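Local coordinates for genome polyprotein (PDB 6QWT) that probably copies the viral RNA genome as the 3Dpol RNA-dependent RNA polymerase, the C-terminal piece of a picornaviral polyprotein, at residues N304-M316 and A326-Y338. Residues are numbered along the deposited sequence; the frame is centred on the assembly and turned at random.
Sequences NSMVNNISLLSAM and AWRILCYGDDVLY
Asn-308 meets the hairpin 327-338 along its whole side chain and illustrates how one helix side chain can pin a tight turn through its backbone carbonyl. Its CB rests 3.6 Å from Cys-331 SG. Beyond it, CG touches both that sulfur and Val-336 CG2, which lie on the same side of it; CG stands roughly anti to the backbone N (chi1 -151°), which brings the amide up to the turn. At the tip both amide ends abut Val-336 CG2, ND2 the nearer, and ND2 gives a fairly straight hydrogen bond of 2.9 Å to Gly-333 O, lying in the carbonyl plane on a lone pair. The bond grips the type II' turn from Tyr-332 to Asp-335, where Gly-333 adopts positive phi.

Next along the helix, Asn-309 slides past Ile-329, OD1 lying 3.5 Å from CG2. The Asn-309 amide is held by ND2 bonds to Ser-305 O and, outside the contact, Gly-205 O. One turn on from Asn-308, Leu-312 reaches tip to tip toward Val-336, CD1 to CG1 at 3.7 Å. At the far end Leu-313 CD2 sits over the six-membered ring of Trp-327, 3.5 Å from its centroid, a CH-pi contact; Met-316 CE approaches the Trp-327 ring obliquely, and its SD makes a Met-aromatic contact with Tyr-338.

Helix 304-316 and strand 327-332 run at 141° between their N-to-C directions. The hairpin, whose turn reads Tyr-Gly-Asp-Asp, is motif C of the polymerase palm with its GDD signature, backed by the helix of motif B.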
# COMPACT_ATOMS: atom_id res chain seq x y z
N ASN A 304 0.60 -8.24 2.54
CA ASN A 304 -0.15 -7.53 3.56
C ASN A 304 -1.65 -7.77 3.42
O ASN A 304 -2.36 -7.92 4.42
CB ASN A 304 0.14 -6.03 3.49
CG ASN A 304 1.24 -5.61 4.44
OD1 ASN A 304 2.22 -6.34 4.65
ND2 ASN A 304 1.09 -4.43 5.03
N SER A 305 -2.14 -7.80 2.17
CA SER A 305 -3.55 -8.13 1.93
C SER A 305 -3.90 -9.48 2.51
O SER A 305 -4.92 -9.63 3.20
CB SER A 305 -3.84 -8.12 0.43
OG SER A 305 -3.80 -6.81 -0.10
N MET A 306 -3.07 -10.49 2.24
CA MET A 306 -3.31 -11.81 2.79
C MET A 306 -3.28 -11.78 4.31
O MET A 306 -4.15 -12.35 4.96
CB MET A 306 -2.29 -12.80 2.23
CG MET A 306 -2.30 -12.84 0.70
SD MET A 306 -1.12 -13.98 -0.05
CE MET A 306 -1.58 -15.50 0.73
N VAL A 307 -2.30 -11.08 4.89
CA VAL A 307 -2.24 -10.93 6.35
C VAL A 307 -3.53 -10.32 6.87
O VAL A 307 -4.11 -10.78 7.85
CB VAL A 307 -1.02 -10.08 6.75
CG1 VAL A 307 -1.15 -9.61 8.20
CG2 VAL A 307 0.27 -10.85 6.54
N ASN A 308 -3.99 -9.25 6.22
CA ASN A 308 -5.22 -8.59 6.65
C ASN A 308 -6.42 -9.52 6.56
O ASN A 308 -7.24 -9.59 7.48
CB ASN A 308 -5.43 -7.33 5.81
CG ASN A 308 -6.18 -6.26 6.56
OD1 ASN A 308 -6.88 -6.53 7.53
ND2 ASN A 308 -6.00 -5.02 6.13
N ASN A 309 -6.54 -10.26 5.45
CA ASN A 309 -7.64 -11.21 5.30
C ASN A 309 -7.61 -12.25 6.42
O ASN A 309 -8.64 -12.52 7.05
CB ASN A 309 -7.57 -11.89 3.93
CG ASN A 309 -8.34 -11.15 2.85
OD1 ASN A 309 -9.41 -11.58 2.42
ND2 ASN A 309 -7.79 -10.03 2.40
N ILE A 310 -6.44 -12.83 6.67
CA ILE A 310 -6.31 -13.86 7.70
C ILE A 310 -6.68 -13.30 9.07
O ILE A 310 -7.42 -13.93 9.84
CB ILE A 310 -4.87 -14.43 7.71
CG1 ILE A 310 -4.48 -14.95 6.33
CG2 ILE A 310 -4.73 -15.51 8.77
CD1 ILE A 310 -4.82 -16.37 6.08
N SER A 311 -6.17 -12.11 9.39
CA SER A 311 -6.42 -11.53 10.71
C SER A 311 -7.91 -11.26 10.92
O SER A 311 -8.47 -11.60 11.97
CB SER A 311 -5.60 -10.26 10.87
OG SER A 311 -4.23 -10.52 10.65
N LEU A 312 -8.56 -10.64 9.93
CA LEU A 312 -9.99 -10.38 10.03
C LEU A 312 -10.79 -11.67 10.20
O LEU A 312 -11.69 -11.75 11.04
CB LEU A 312 -10.48 -9.61 8.80
CG LEU A 312 -10.00 -8.17 8.65
CD1 LEU A 312 -10.12 -7.72 7.20
CD2 LEU A 312 -10.78 -7.24 9.58
N LEU A 313 -10.48 -12.68 9.39
CA LEU A 313 -11.17 -13.96 9.49
C LEU A 313 -10.98 -14.58 10.87
O LEU A 313 -11.91 -15.19 11.42
CB LEU A 313 -10.70 -14.90 8.39
CG LEU A 313 -11.16 -14.57 6.97
CD1 LEU A 313 -10.28 -15.24 5.92
CD2 LEU A 313 -12.61 -14.96 6.76
N SER A 314 -9.78 -14.44 11.45
CA SER A 314 -9.55 -15.00 12.78
C SER A 314 -10.40 -14.30 13.84
O SER A 314 -10.72 -14.89 14.88
CB SER A 314 -8.07 -14.93 13.15
OG SER A 314 -7.70 -13.63 13.59
N ALA A 315 -10.78 -13.05 13.58
CA ALA A 315 -11.69 -12.33 14.48
C ALA A 315 -13.14 -12.76 14.27
O ALA A 315 -13.87 -12.97 15.24
CB ALA A 315 -11.56 -10.82 14.26
N MET A 316 -13.56 -12.90 13.01
CA MET A 316 -14.93 -13.28 12.73
C MET A 316 -15.21 -14.72 13.13
O MET A 316 -16.34 -15.05 13.51
CB MET A 316 -15.24 -13.03 11.25
CG MET A 316 -14.89 -11.61 10.78
SD MET A 316 -15.15 -11.27 9.02
CE MET A 316 -14.92 -12.90 8.34
N ALA A 326 -20.78 -16.96 4.05
CA ALA A 326 -21.46 -15.73 3.63
C ALA A 326 -20.66 -14.54 4.12
O ALA A 326 -21.02 -13.88 5.10
CB ALA A 326 -22.90 -15.70 4.16
N TRP A 327 -19.56 -14.24 3.42
CA TRP A 327 -18.71 -13.12 3.77
C TRP A 327 -17.87 -12.74 2.57
O TRP A 327 -17.61 -13.56 1.69
CB TRP A 327 -17.82 -13.44 4.98
CG TRP A 327 -16.96 -14.65 4.77
CD1 TRP A 327 -17.27 -15.95 5.08
CD2 TRP A 327 -15.65 -14.69 4.19
NE1 TRP A 327 -16.23 -16.78 4.74
CE2 TRP A 327 -15.22 -16.03 4.19
CE3 TRP A 327 -14.79 -13.71 3.68
CZ2 TRP A 327 -13.98 -16.42 3.70
CZ3 TRP A 327 -13.55 -14.10 3.19
CH2 TRP A 327 -13.16 -15.45 3.20
N ARG A 328 -17.44 -11.48 2.54
CA ARG A 328 -16.51 -11.00 1.52
C ARG A 328 -15.61 -9.94 2.13
O ARG A 328 -16.08 -9.06 2.85
CB ARG A 328 -17.24 -10.44 0.30
CG ARG A 328 -16.33 -9.68 -0.67
CD ARG A 328 -17.06 -9.30 -1.94
NE ARG A 328 -17.48 -10.47 -2.71
CZ ARG A 328 -16.68 -11.16 -3.52
NH1 ARG A 328 -15.42 -10.79 -3.67
NH2 ARG A 328 -17.15 -12.21 -4.17
N ILE A 329 -14.32 -10.02 1.83
CA ILE A 329 -13.32 -9.07 2.30
C ILE A 329 -12.61 -8.48 1.09
O ILE A 329 -12.36 -9.19 0.10
CB ILE A 329 -12.33 -9.73 3.28
CG1 ILE A 329 -13.04 -10.15 4.57
CG2 ILE A 329 -11.17 -8.79 3.60
CD1 ILE A 329 -12.18 -10.95 5.53
N LEU A 330 -12.30 -7.19 1.15
CA LEU A 330 -11.50 -6.53 0.13
C LEU A 330 -10.50 -5.62 0.82
O LEU A 330 -10.89 -4.71 1.56
CB LEU A 330 -12.37 -5.73 -0.85
CG LEU A 330 -11.66 -5.17 -2.08
CD1 LEU A 330 -11.20 -6.30 -3.01
CD2 LEU A 330 -12.57 -4.22 -2.82
N CYS A 331 -9.21 -5.86 0.58
CA CYS A 331 -8.13 -5.22 1.31
C CYS A 331 -7.15 -4.58 0.34
O CYS A 331 -6.87 -5.12 -0.73
CB CYS A 331 -7.40 -6.24 2.20
SG CYS A 331 -8.32 -6.80 3.65
N TYR A 332 -6.62 -3.43 0.75
CA TYR A 332 -5.44 -2.83 0.12
C TYR A 332 -4.59 -2.27 1.26
O TYR A 332 -4.89 -1.21 1.80
CB TYR A 332 -5.80 -1.74 -0.89
CG TYR A 332 -4.70 -1.45 -1.91
CD1 TYR A 332 -4.99 -1.38 -3.27
CD2 TYR A 332 -3.39 -1.25 -1.51
CE1 TYR A 332 -3.99 -1.13 -4.20
CE2 TYR A 332 -2.38 -0.99 -2.43
CZ TYR A 332 -2.69 -0.93 -3.77
OH TYR A 332 -1.70 -0.68 -4.69
N GLY A 333 -3.52 -2.99 1.60
CA GLY A 333 -2.71 -2.59 2.74
C GLY A 333 -3.50 -2.74 4.03
O GLY A 333 -4.04 -3.80 4.34
N ASP A 334 -3.59 -1.66 4.80
CA ASP A 334 -4.41 -1.68 6.00
C ASP A 334 -5.84 -1.23 5.72
O ASP A 334 -6.66 -1.24 6.64
CB ASP A 334 -3.78 -0.79 7.08
CG ASP A 334 -3.34 0.54 6.53
OD1 ASP A 334 -3.55 0.78 5.32
OD2 ASP A 334 -2.78 1.35 7.30
N ASP A 335 -6.16 -0.85 4.48
CA ASP A 335 -7.51 -0.44 4.13
C ASP A 335 -8.37 -1.66 3.84
O ASP A 335 -7.92 -2.60 3.18
CB ASP A 335 -7.49 0.49 2.92
CG ASP A 335 -6.81 1.81 3.22
OD1 ASP A 335 -7.42 2.65 3.90
OD2 ASP A 335 -5.66 1.99 2.77
N VAL A 336 -9.61 -1.65 4.33
CA VAL A 336 -10.45 -2.84 4.38
C VAL A 336 -11.89 -2.45 4.12
O VAL A 336 -12.42 -1.51 4.72
CB VAL A 336 -10.38 -3.57 5.74
CG1 VAL A 336 -11.51 -4.61 5.79
CG2 VAL A 336 -9.03 -4.19 5.92
N LEU A 337 -12.51 -3.22 3.24
CA LEU A 337 -13.96 -3.35 3.23
C LEU A 337 -14.33 -4.79 3.56
O LEU A 337 -13.66 -5.73 3.11
CB LEU A 337 -14.57 -2.97 1.87
CG LEU A 337 -14.34 -1.56 1.32
CD1 LEU A 337 -15.06 -1.41 -0.02
CD2 LEU A 337 -14.84 -0.53 2.31
N TYR A 338 -15.39 -4.98 4.34
CA TYR A 338 -15.87 -6.33 4.61
C TYR A 338 -17.38 -6.31 4.80
O TYR A 338 -17.97 -5.27 5.11
CB TYR A 338 -15.16 -6.96 5.82
CG TYR A 338 -15.68 -6.54 7.18
CD1 TYR A 338 -16.77 -7.18 7.76
CD2 TYR A 338 -15.06 -5.52 7.90
CE1 TYR A 338 -17.24 -6.81 9.00
CE2 TYR A 338 -15.53 -5.14 9.14
CZ TYR A 338 -16.62 -5.79 9.69
OH TYR A 338 -17.08 -5.42 10.93